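PDB 4TX3: peptide synthetase, module 7 from Actinoplanes teichomyceticus, which probably serves as the X domain of teicoplanin synthesis, a condensation-domain relative recruiting the cross-linking haem monooxygenases to the carrier-bound peptide. Local coordinates for residues 17-22 / 79-84; 37-42 / 394-399; 65-70 / 299-304; 221-226 / 424-429. All blocks are in the same frame, centred on the assembly; numbering follows the deposited sequence.

From the N terminus, the first loop to close is the short one of contact 1, which joins the lead-in to helix 21-28 to the loop before strand 84-85. Contact 2 crosses contact 1 and closes the longest loop, from the start of strand 40-49 to the approach to strand 399-407, bringing the two sheets' lobes together. Contact 3, between the end of helix 53-66 and the loop before strand 306-313, nests inside it; it crosses contact 1 and touches it where R22 reaches P303. Contact 4 ties the loop before strand 235-242 to the start of helix 429-448. It crosses contacts 2 and 3, and meets contact 2 through D398 and L399.

Contact 1: 17-22 / 79-84; sequences VPLTAR and QTVHQH
Q83 holds V17 and P18 with two separate donors, one from its backbone and one from the end of its side chain. The backbone Q83 N points at V17 O over 2.8 Å, while the side-chain NE2 of Q83 reaches P18 O at 2.9 Å. The second bond is almost straight, at 170°, with the acceptor lying in the amide plane. Q83 CG sits anti to its own carbonyl carbon, beside the backbone N (chi1 -55°), and the chain then runs extended past V17, whose CG1 lies 3.9 Å from Q83 CB. Apolar contact follows at L19, where CD1 comes within 3.7 Å of V81 CG1 and also rests against V81 O and the H82-Q83 peptide.

Two waters join the same backbones. One accepts from V17 N and donates to Q83 O at 2.6 Å; the other links L19 N to V81 O in the same sense. Within the loop, H82 ND1 donates to T80 O at 3.1 Å, a bond in the plane of the imidazole that fixes the ring's rotation.

In the next shell, Q23 accepts from T20 N through OE1 and gives a weak bond to Q83 OE1 through NE2, so one residue steadies both partners. V17 and Q83 also lean on helix 180-191. T20 stands at the N-cap position and its side chain caps a backbone N farther on, which is consistent with a capping box of T20 and Q23 opening helix 21-28.

Contact 2: 37-42 / 394-399; sequences RGRHLS and AIELDL. With SO4 (sulfate ion), chain F.
R39 reaches E396 across the contact by a route that can be followed atom by atom. Its CB lies 3.3 Å from O4 of a sulfate, probably from the crystallisation liquor; CG still lies beside that oxygen, and CD packs 3.5 Å from E396 OE2. A bend at chi3 (-39°) sets NE, which donates to sulfate O4 at 3.0 Å, an oxygen that R39 N also binds. NH1 forms the salt bridge, 3.1 Å to E396 OE2; the carboxylate is met from above its plane, which stands 77° from that of the guanidinium. NH2 donates to A26 O and only weakly to sulfate O1.

R39 is the centre of an inverse gamma turn leading into strand 40-49. In this two-lobed, chloramphenicol acetyltransferase-like fold the bridge joins one lobe's sheet to the approach to strand 399-407 in the other. The sulfate is also bound by H142, within an HRxxxDD sequence that corresponds to the HHxxxDG motif of condensation domains.

A394 CB meets G38 O at 3.2 Å and R37 CB at 3.7 Å. The R37 guanidinium lies with one face over A394 and is salt-bridged to E112. A water accepts from both H40 N and A394 N, the latter at 2.7 Å.

Contact 3: 65-70 / 299-304; sequences ARHEIL and PMIGPF
H67 and I69, where helix 53-66 gives way to a 3-10 segment, pass I301 and G302 with CA-CA distances of 6.8 Å (H67 to I301) and 7.0 Å (I69 to G302), and no direct hydrogen bond joins the backbones. The IGPF sequence of 301-304 appears to match the start of the conserved GxFVNT-type motif of condensation domains, just ahead of strand 306-313, so the contact joins that loop to the end of helix 53-66.

I301 is central to the packing. Its CD1 sits over the H67 ring, 3.8 Å from the centroid and 13° off the normal, a CH-pi contact; the L70 side chain crosses that of I301 at about a right angle, its CD1 near the same methyl. The opposite face of the imidazole carries R66 CG. Its edge is polar: NE2 bonds to D157 OD2, which also receives R66 NE, P299 O lies in the ring plane beside CE1, and ND1 is 2.9 Å from a water that donates to I301 O.

With I69 CG1 anti to the backbone N (chi1 -163°), the CD1 branch runs on to P303 CD, tip to tip at 3.6 Å, while CG2, between N and the carbonyl carbon, meets I301 CG2 at 3.9 Å. P303, the centre of an inverse gamma turn, shares F180 of helix 180-191 with I69. A second water accepts from R66 NH2 at 2.7 Å and donates to P299 O at 2.9 Å.

Contact 4: 221-226 / 424-429; sequences LPFDRA and ADLFDH. With SO4 (sulfate ion), chain G.
F223 and L426 lie side by side and point the same way, with F223 CE1 3.6 Å from L426 CD1. F427 crosses F223 obliquely: the ring planes are 33° apart, and F427 CZ approaches F223 CD1 to 3.7 Å. The edge of F427 faces P222 O, 3.4 Å from CE1, where P222 forms the centre of an inverse gamma turn.

Polar bonds lock this apolar cluster in place. D224 N donates to L426 O over 2.6 Å at 170°, and R225 N adds a weak bond to the same oxygen. In return D428 N donates to D224 OD2 at 2.7 Å, on the anti side and 21° out of the carboxylate plane; T431 OG1 bonds to that oxygen too. The two acids are close, D224 OD2 to D428 OD2 3.6 Å, while R225 NH1 makes a weak bond to D425 O; the placing of R225 NH2 against D428 is doubtful.

D428 sits at the N-cap position of helix 429-448, though its side chain makes no capping bond, and H429 N meets a sulfate that probably came from the crystallisation liquor. L221 packs on L273 of helix 261-278, F427 on Y422 of strand 413-423, and both on L399 of strand 399-407.

Contact 1: 17-22 / 79-84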
# COMPACT_ATOMS: atom_id res chain seq x y z
N VAL B 17 -16.72 5.80 27.42
CA VAL B 17 -16.57 5.64 25.99
C VAL B 17 -17.42 4.47 25.51
O VAL B 17 -17.30 3.36 26.03
CB VAL B 17 -15.09 5.41 25.62
CG1 VAL B 17 -14.94 5.11 24.13
CG2 VAL B 17 -14.25 6.61 26.05
N PRO B 18 -18.29 4.70 24.52
CA PRO B 18 -19.16 3.61 24.10
C PRO B 18 -18.44 2.59 23.22
O PRO B 18 -17.47 2.93 22.54
CB PRO B 18 -20.24 4.32 23.29
CG PRO B 18 -19.54 5.48 22.71
CD PRO B 18 -18.55 5.93 23.75
N LEU B 19 -18.93 1.36 23.24
CA LEU B 19 -18.57 0.37 22.24
C LEU B 19 -19.21 0.70 20.89
O LEU B 19 -20.27 1.33 20.84
CB LEU B 19 -19.02 -1.02 22.69
CG LEU B 19 -18.23 -1.80 23.75
CD1 LEU B 19 -18.25 -1.15 25.11
CD2 LEU B 19 -18.76 -3.25 23.81
N THR B 20 -18.61 0.26 19.78
CA THR B 20 -19.34 0.27 18.52
C THR B 20 -20.36 -0.85 18.54
O THR B 20 -20.29 -1.73 19.41
CB THR B 20 -18.45 0.09 17.28
OG1 THR B 20 -17.86 -1.22 17.32
CG2 THR B 20 -17.38 1.17 17.18
N ALA B 21 -21.28 -0.84 17.59
CA ALA B 21 -22.26 -1.90 17.46
C ALA B 21 -21.59 -3.25 17.21
O ALA B 21 -22.01 -4.26 17.77
CB ALA B 21 -23.26 -1.58 16.33
N ARG B 22 -20.53 -3.26 16.40
CA ARG B 22 -19.79 -4.49 16.14
C ARG B 22 -19.14 -5.03 17.42
O ARG B 22 -19.19 -6.24 17.68
CB ARG B 22 -18.73 -4.27 15.06
CG ARG B 22 -18.04 -5.55 14.55
CD ARG B 22 -17.74 -5.48 13.05
NE ARG B 22 -18.83 -4.79 12.37
CZ ARG B 22 -18.72 -3.60 11.78
NH1 ARG B 22 -17.54 -2.98 11.75
NH2 ARG B 22 -19.78 -3.04 11.22
N GLN B 79 -25.72 -3.64 30.14
CA GLN B 79 -26.20 -2.27 30.13
C GLN B 79 -25.12 -1.23 30.43
O GLN B 79 -25.30 -0.06 30.14
CB GLN B 79 -27.36 -2.10 31.12
CG GLN B 79 -28.72 -2.58 30.60
CD GLN B 79 -28.89 -4.10 30.66
OE1 GLN B 79 -28.57 -4.73 31.67
NE2 GLN B 79 -29.40 -4.69 29.58
N THR B 80 -23.99 -1.64 31.00
CA THR B 80 -22.97 -0.64 31.33
C THR B 80 -21.61 -0.81 30.66
O THR B 80 -20.67 -0.11 31.03
CB THR B 80 -22.72 -0.57 32.86
OG1 THR B 80 -21.56 0.22 33.10
CG2 THR B 80 -22.45 -1.90 33.41
N VAL B 81 -21.50 -1.71 29.68
CA VAL B 81 -20.20 -1.91 29.02
C VAL B 81 -19.68 -0.60 28.43
O VAL B 81 -20.39 0.11 27.71
CB VAL B 81 -20.25 -2.92 27.87
CG1 VAL B 81 -18.89 -3.61 27.75
CG2 VAL B 81 -21.33 -3.92 28.07
N HIS B 82 -18.43 -0.28 28.72
CA HIS B 82 -17.80 0.86 28.10
C HIS B 82 -16.36 0.46 27.75
O HIS B 82 -15.86 -0.55 28.23
CB HIS B 82 -17.84 2.07 29.02
CG HIS B 82 -17.22 1.81 30.36
ND1 HIS B 82 -17.82 1.03 31.32
CD2 HIS B 82 -16.03 2.19 30.87
CE1 HIS B 82 -17.03 0.95 32.38
NE2 HIS B 82 -15.94 1.65 32.13
N GLN B 83 -15.72 1.23 26.90
CA GLN B 83 -14.31 1.00 26.63
C GLN B 83 -13.47 1.68 27.71
O GLN B 83 -13.46 2.91 27.82
CB GLN B 83 -13.93 1.52 25.24
CG GLN B 83 -14.77 0.94 24.13
CD GLN B 83 -14.17 1.14 22.76
OE1 GLN B 83 -13.03 0.76 22.51
NE2 GLN B 83 -14.93 1.77 21.85
N HIS B 84 -12.81 0.88 28.54
CA HIS B 84 -11.86 1.42 29.50
C HIS B 84 -10.42 1.44 28.95
O HIS B 84 -9.76 0.40 28.83
CB HIS B 84 -11.90 0.63 30.81
CG HIS B 84 -11.09 1.26 31.90
ND1 HIS B 84 -11.61 1.54 33.14
CD2 HIS B 84 -9.81 1.69 31.93
CE1 HIS B 84 -10.68 2.11 33.89
NE2 HIS B 84 -9.58 2.21 33.17
O HOH W 1 -14.92 4.51 29.27
O HOH W 2 -20.95 1.10 25.08

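Contact 2: 37-42 / 394-399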
# COMPACT_ATOMS: atom_id res chain seq x y z
N ARG B 37 -14.77 -22.02 20.64
CA ARG B 37 -13.73 -21.07 20.21
C ARG B 37 -14.38 -19.66 20.24
O ARG B 37 -15.53 -19.53 19.85
CB ARG B 37 -13.21 -21.44 18.82
CG ARG B 37 -13.02 -22.95 18.63
CD ARG B 37 -12.46 -23.29 17.25
NE ARG B 37 -11.15 -22.68 17.03
CZ ARG B 37 -10.59 -22.47 15.83
NH1 ARG B 37 -11.22 -22.82 14.71
NH2 ARG B 37 -9.40 -21.88 15.76
N GLY B 38 -13.69 -18.59 20.63
CA GLY B 38 -12.30 -18.35 20.37
C GLY B 38 -12.33 -17.54 19.08
O GLY B 38 -11.73 -17.96 18.09
N ARG B 39 -13.06 -16.42 19.06
CA ARG B 39 -13.14 -15.61 17.83
C ARG B 39 -11.96 -14.67 17.72
O ARG B 39 -12.02 -13.48 18.09
CB ARG B 39 -14.44 -14.81 17.77
CG ARG B 39 -15.61 -15.62 17.27
CD ARG B 39 -16.89 -14.89 17.56
NE ARG B 39 -16.83 -14.25 18.88
CZ ARG B 39 -17.78 -13.47 19.39
NH1 ARG B 39 -18.89 -13.23 18.69
NH2 ARG B 39 -17.63 -12.92 20.60
N HIS B 40 -10.86 -15.22 17.20
CA HIS B 40 -9.57 -14.57 17.24
C HIS B 40 -8.95 -14.44 15.86
O HIS B 40 -9.29 -15.15 14.92
CB HIS B 40 -8.61 -15.35 18.14
CG HIS B 40 -9.15 -15.64 19.51
ND1 HIS B 40 -8.70 -16.69 20.28
CD2 HIS B 40 -10.09 -15.01 20.26
CE1 HIS B 40 -9.34 -16.70 21.43
NE2 HIS B 40 -10.19 -15.69 21.45
N LEU B 41 -8.03 -13.50 15.75
CA LEU B 41 -7.11 -13.49 14.64
C LEU B 41 -5.75 -13.83 15.21
O LEU B 41 -5.33 -13.21 16.18
CB LEU B 41 -7.12 -12.13 13.94
CG LEU B 41 -8.45 -11.84 13.25
CD1 LEU B 41 -8.70 -10.36 13.01
CD2 LEU B 41 -8.52 -12.63 11.96
N SER B 42 -5.11 -14.85 14.65
CA SER B 42 -3.77 -15.23 15.06
C SER B 42 -2.77 -15.19 13.90
O SER B 42 -3.01 -15.71 12.82
CB SER B 42 -3.78 -16.63 15.67
OG SER B 42 -4.21 -16.59 17.02
N ALA B 394 -11.75 -19.48 13.91
CA ALA B 394 -13.12 -19.85 14.29
C ALA B 394 -14.13 -19.23 13.34
O ALA B 394 -13.95 -18.10 12.88
CB ALA B 394 -13.40 -19.42 15.72
N ILE B 395 -15.19 -19.97 13.04
CA ILE B 395 -16.22 -19.52 12.10
C ILE B 395 -17.59 -19.39 12.77
O ILE B 395 -17.97 -20.23 13.60
CB ILE B 395 -16.31 -20.47 10.88
CG1 ILE B 395 -17.20 -19.88 9.78
CG2 ILE B 395 -16.83 -21.86 11.29
CD1 ILE B 395 -17.22 -20.73 8.52
N GLU B 396 -18.32 -18.33 12.43
CA GLU B 396 -19.69 -18.10 12.91
C GLU B 396 -20.71 -18.41 11.83
O GLU B 396 -21.86 -18.70 12.11
CB GLU B 396 -19.89 -16.66 13.38
CG GLU B 396 -19.12 -16.27 14.62
CD GLU B 396 -19.41 -14.84 15.02
OE1 GLU B 396 -19.07 -13.92 14.24
OE2 GLU B 396 -20.02 -14.64 16.11
N LEU B 397 -20.27 -18.32 10.58
CA LEU B 397 -21.10 -18.64 9.42
C LEU B 397 -21.22 -20.16 9.22
O LEU B 397 -20.41 -20.94 9.74
CB LEU B 397 -20.51 -17.99 8.17
CG LEU B 397 -20.50 -16.46 8.10
CD1 LEU B 397 -19.61 -16.00 6.97
CD2 LEU B 397 -21.90 -15.93 7.90
N ASP B 398 -22.21 -20.57 8.45
CA ASP B 398 -22.30 -21.96 8.02
C ASP B 398 -21.26 -22.25 6.94
O ASP B 398 -20.49 -23.21 7.03
CB ASP B 398 -23.70 -22.27 7.52
CG ASP B 398 -24.74 -22.14 8.63
OD1 ASP B 398 -24.38 -21.67 9.73
OD2 ASP B 398 -25.91 -22.51 8.39
N LEU B 399 -21.22 -21.39 5.92
CA LEU B 399 -20.24 -21.50 4.84
C LEU B 399 -19.63 -20.15 4.51
O LEU B 399 -20.29 -19.11 4.56
CB LEU B 399 -20.88 -22.11 3.59
CG LEU B 399 -21.68 -23.41 3.80
CD1 LEU B 399 -22.61 -23.69 2.64
CD2 LEU B 399 -20.73 -24.56 4.03
S SO4 F . -15.42 -15.24 22.41
O1 SO4 F . -15.43 -13.92 23.03
O2 SO4 F . -14.57 -16.13 23.19
O3 SO4 F . -16.79 -15.79 22.39
O4 SO4 F . -14.92 -15.12 21.03
O HOH W 3 -10.21 -17.88 15.49
O HOH W 4 -12.47 -15.75 14.00

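Contact 3: 65-70 / 299-304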
# COMPACT_ATOMS: atom_id res chain seq x y z
N ALA B 65 0.98 1.35 22.85
CA ALA B 65 1.05 2.75 23.25
C ALA B 65 0.44 3.60 22.13
O ALA B 65 -0.33 4.51 22.39
CB ALA B 65 2.48 3.18 23.54
N ARG B 66 0.77 3.25 20.89
CA ARG B 66 0.29 3.96 19.72
C ARG B 66 -1.22 3.80 19.52
O ARG B 66 -1.90 4.76 19.17
CB ARG B 66 1.07 3.48 18.48
CG ARG B 66 0.69 4.09 17.14
CD ARG B 66 1.73 3.66 16.10
NE ARG B 66 1.28 3.89 14.73
CZ ARG B 66 1.36 5.06 14.10
NH1 ARG B 66 1.89 6.12 14.71
NH2 ARG B 66 0.93 5.16 12.85
N HIS B 67 -1.73 2.59 19.76
CA HIS B 67 -3.14 2.25 19.52
C HIS B 67 -3.92 1.97 20.81
O HIS B 67 -3.79 0.89 21.39
CB HIS B 67 -3.25 1.01 18.62
CG HIS B 67 -2.60 1.16 17.28
ND1 HIS B 67 -3.24 1.71 16.20
CD2 HIS B 67 -1.36 0.81 16.85
CE1 HIS B 67 -2.43 1.71 15.16
NE2 HIS B 67 -1.28 1.17 15.53
N GLU B 68 -4.75 2.91 21.23
CA GLU B 68 -5.52 2.77 22.48
C GLU B 68 -6.34 1.48 22.58
O GLU B 68 -6.45 0.90 23.66
CB GLU B 68 -6.45 3.95 22.66
CG GLU B 68 -5.75 5.22 23.06
CD GLU B 68 -6.66 6.42 23.02
OE1 GLU B 68 -7.88 6.26 22.73
OE2 GLU B 68 -6.15 7.54 23.27
N ILE B 69 -6.92 1.05 21.47
CA ILE B 69 -7.78 -0.12 21.53
C ILE B 69 -7.05 -1.38 22.01
O ILE B 69 -7.68 -2.25 22.62
CB ILE B 69 -8.46 -0.41 20.16
CG1 ILE B 69 -9.64 -1.36 20.38
CG2 ILE B 69 -7.43 -0.88 19.09
CD1 ILE B 69 -10.49 -1.56 19.18
N LEU B 70 -5.73 -1.48 21.78
CA LEU B 70 -4.93 -2.59 22.30
C LEU B 70 -4.62 -2.52 23.81
O LEU B 70 -4.08 -3.47 24.39
CB LEU B 70 -3.60 -2.66 21.55
CG LEU B 70 -3.62 -2.98 20.06
CD1 LEU B 70 -2.19 -3.10 19.56
CD2 LEU B 70 -4.41 -4.24 19.81
N PRO B 299 -4.34 4.13 8.85
CA PRO B 299 -3.25 3.65 9.71
C PRO B 299 -3.69 3.05 11.07
O PRO B 299 -2.85 2.83 11.95
CB PRO B 299 -2.43 4.91 9.94
CG PRO B 299 -3.43 6.01 9.89
CD PRO B 299 -4.48 5.61 8.92
N MET B 300 -4.99 2.79 11.25
CA MET B 300 -5.51 2.37 12.55
C MET B 300 -5.75 0.88 12.69
O MET B 300 -6.02 0.20 11.71
CB MET B 300 -6.83 3.08 12.85
CG MET B 300 -6.78 4.58 12.80
SD MET B 300 -8.34 5.36 13.29
CE MET B 300 -8.53 4.80 14.97
N ILE B 301 -5.68 0.40 13.93
CA ILE B 301 -6.15 -0.92 14.31
C ILE B 301 -7.57 -0.80 14.90
O ILE B 301 -7.86 0.13 15.66
CB ILE B 301 -5.19 -1.58 15.35
CG1 ILE B 301 -3.85 -1.92 14.67
CG2 ILE B 301 -5.85 -2.78 16.03
CD1 ILE B 301 -2.77 -2.39 15.61
N GLY B 302 -8.46 -1.71 14.53
CA GLY B 302 -9.83 -1.68 15.01
C GLY B 302 -10.72 -2.66 14.28
O GLY B 302 -10.37 -3.14 13.20
N PRO B 303 -11.87 -3.00 14.86
CA PRO B 303 -12.84 -3.86 14.19
C PRO B 303 -13.63 -3.07 13.13
O PRO B 303 -14.85 -2.88 13.26
CB PRO B 303 -13.75 -4.30 15.32
CG PRO B 303 -13.70 -3.17 16.31
CD PRO B 303 -12.28 -2.66 16.24
N PHE B 304 -12.92 -2.63 12.10
CA PHE B 304 -13.49 -1.79 11.06
C PHE B 304 -14.20 -2.54 9.94
O PHE B 304 -14.96 -1.93 9.20
CB PHE B 304 -12.40 -0.91 10.42
CG PHE B 304 -11.86 0.12 11.34
CD1 PHE B 304 -12.66 1.20 11.75
CD2 PHE B 304 -10.54 0.05 11.78
CE1 PHE B 304 -12.16 2.16 12.59
CE2 PHE B 304 -10.02 1.02 12.64
CZ PHE B 304 -10.83 2.08 13.04
O HOH W 5 0.01 2.78 11.93
O HOH W 6 -6.08 2.24 16.60

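Contact 4: 221-226 / 424-429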
# COMPACT_ATOMS: atom_id res chain seq x y z
N LEU B 221 -29.42 -25.70 3.62
CA LEU B 221 -28.12 -26.16 3.13
C LEU B 221 -27.97 -27.67 3.37
O LEU B 221 -28.71 -28.24 4.16
CB LEU B 221 -26.99 -25.38 3.80
CG LEU B 221 -27.00 -23.85 3.62
CD1 LEU B 221 -26.22 -23.17 4.73
CD2 LEU B 221 -26.45 -23.42 2.26
N PRO B 222 -27.02 -28.32 2.70
CA PRO B 222 -26.98 -29.78 2.90
C PRO B 222 -26.28 -30.21 4.20
O PRO B 222 -25.15 -30.74 4.16
CB PRO B 222 -26.20 -30.27 1.67
CG PRO B 222 -25.27 -29.15 1.37
CD PRO B 222 -26.06 -27.88 1.67
N PHE B 223 -26.96 -30.01 5.33
CA PHE B 223 -26.38 -30.30 6.64
C PHE B 223 -26.10 -31.80 6.82
O PHE B 223 -26.79 -32.63 6.24
CB PHE B 223 -27.30 -29.82 7.76
CG PHE B 223 -27.54 -28.33 7.77
CD1 PHE B 223 -26.49 -27.44 7.84
CD2 PHE B 223 -28.84 -27.83 7.73
CE1 PHE B 223 -26.73 -26.06 7.86
CE2 PHE B 223 -29.07 -26.46 7.74
CZ PHE B 223 -28.02 -25.58 7.81
N ASP B 224 -25.09 -32.14 7.62
CA ASP B 224 -24.85 -33.53 7.99
C ASP B 224 -25.35 -33.78 9.42
O ASP B 224 -25.56 -34.93 9.82
CB ASP B 224 -23.36 -33.87 7.88
CG ASP B 224 -22.90 -34.02 6.44
OD1 ASP B 224 -23.50 -34.81 5.69
OD2 ASP B 224 -21.94 -33.33 6.05
N ARG B 225 -25.53 -32.70 10.18
CA ARG B 225 -26.05 -32.75 11.55
C ARG B 225 -26.92 -31.55 11.84
O ARG B 225 -26.76 -30.49 11.23
CB ARG B 225 -24.92 -32.77 12.58
CG ARG B 225 -24.04 -33.95 12.57
CD ARG B 225 -22.65 -33.57 13.00
NE ARG B 225 -21.73 -34.30 12.15
CZ ARG B 225 -20.91 -33.74 11.27
NH1 ARG B 225 -20.84 -32.42 11.15
NH2 ARG B 225 -20.14 -34.51 10.53
N ALA B 226 -27.82 -31.71 12.80
CA ALA B 226 -28.69 -30.61 13.18
C ALA B 226 -27.87 -29.51 13.87
O ALA B 226 -26.82 -29.79 14.46
CB ALA B 226 -29.81 -31.09 14.09
N ALA B 424 -17.78 -27.13 10.99
CA ALA B 424 -17.62 -28.59 11.08
C ALA B 424 -18.75 -29.24 11.89
O ALA B 424 -19.02 -30.42 11.74
CB ALA B 424 -16.26 -28.93 11.67
N ASP B 425 -19.41 -28.45 12.72
CA ASP B 425 -20.58 -28.90 13.48
C ASP B 425 -21.70 -29.37 12.56
O ASP B 425 -22.48 -30.25 12.93
CB ASP B 425 -21.12 -27.77 14.36
CG ASP B 425 -20.42 -27.68 15.70
OD1 ASP B 425 -19.40 -28.38 15.90
OD2 ASP B 425 -20.90 -26.92 16.56
N LEU B 426 -21.78 -28.75 11.39
CA LEU B 426 -22.91 -28.93 10.48
C LEU B 426 -22.54 -29.76 9.27
O LEU B 426 -23.38 -30.45 8.71
CB LEU B 426 -23.44 -27.58 10.02
CG LEU B 426 -23.88 -26.55 11.07
CD1 LEU B 426 -24.31 -25.25 10.39
CD2 LEU B 426 -24.99 -27.10 11.94
N PHE B 427 -21.28 -29.67 8.85
CA PHE B 427 -20.84 -30.30 7.60
C PHE B 427 -19.64 -31.22 7.77
O PHE B 427 -18.70 -30.91 8.50
CB PHE B 427 -20.49 -29.24 6.55
CG PHE B 427 -21.60 -28.28 6.23
CD1 PHE B 427 -22.67 -28.67 5.42
CD2 PHE B 427 -21.57 -26.98 6.72
CE1 PHE B 427 -23.68 -27.78 5.10
CE2 PHE B 427 -22.58 -26.08 6.41
CZ PHE B 427 -23.64 -26.48 5.60
N ASP B 428 -19.67 -32.33 7.04
CA ASP B 428 -18.51 -33.17 6.83
C ASP B 428 -17.66 -32.65 5.68
O ASP B 428 -18.18 -31.94 4.81
CB ASP B 428 -18.95 -34.61 6.53
CG ASP B 428 -19.42 -35.31 7.76
OD1 ASP B 428 -18.81 -35.07 8.81
OD2 ASP B 428 -20.38 -36.11 7.68
N HIS B 429 -16.38 -33.02 5.66
CA HIS B 429 -15.43 -32.54 4.65
C HIS B 429 -15.89 -32.87 3.23
O HIS B 429 -15.67 -32.06 2.33
CB HIS B 429 -14.04 -33.15 4.89
CG HIS B 429 -12.98 -32.63 3.97
ND1 HIS B 429 -12.66 -33.24 2.78
CD2 HIS B 429 -12.17 -31.55 4.07
CE1 HIS B 429 -11.70 -32.56 2.18
NE2 HIS B 429 -11.38 -31.53 2.94
S SO4 G . -14.73 -35.10 8.33
O1 SO4 G . -13.48 -34.75 9.02
O2 SO4 G . -15.67 -35.76 9.25
O3 SO4 G . -15.35 -33.87 7.81
O4 SO4 G . -14.43 -35.99 7.20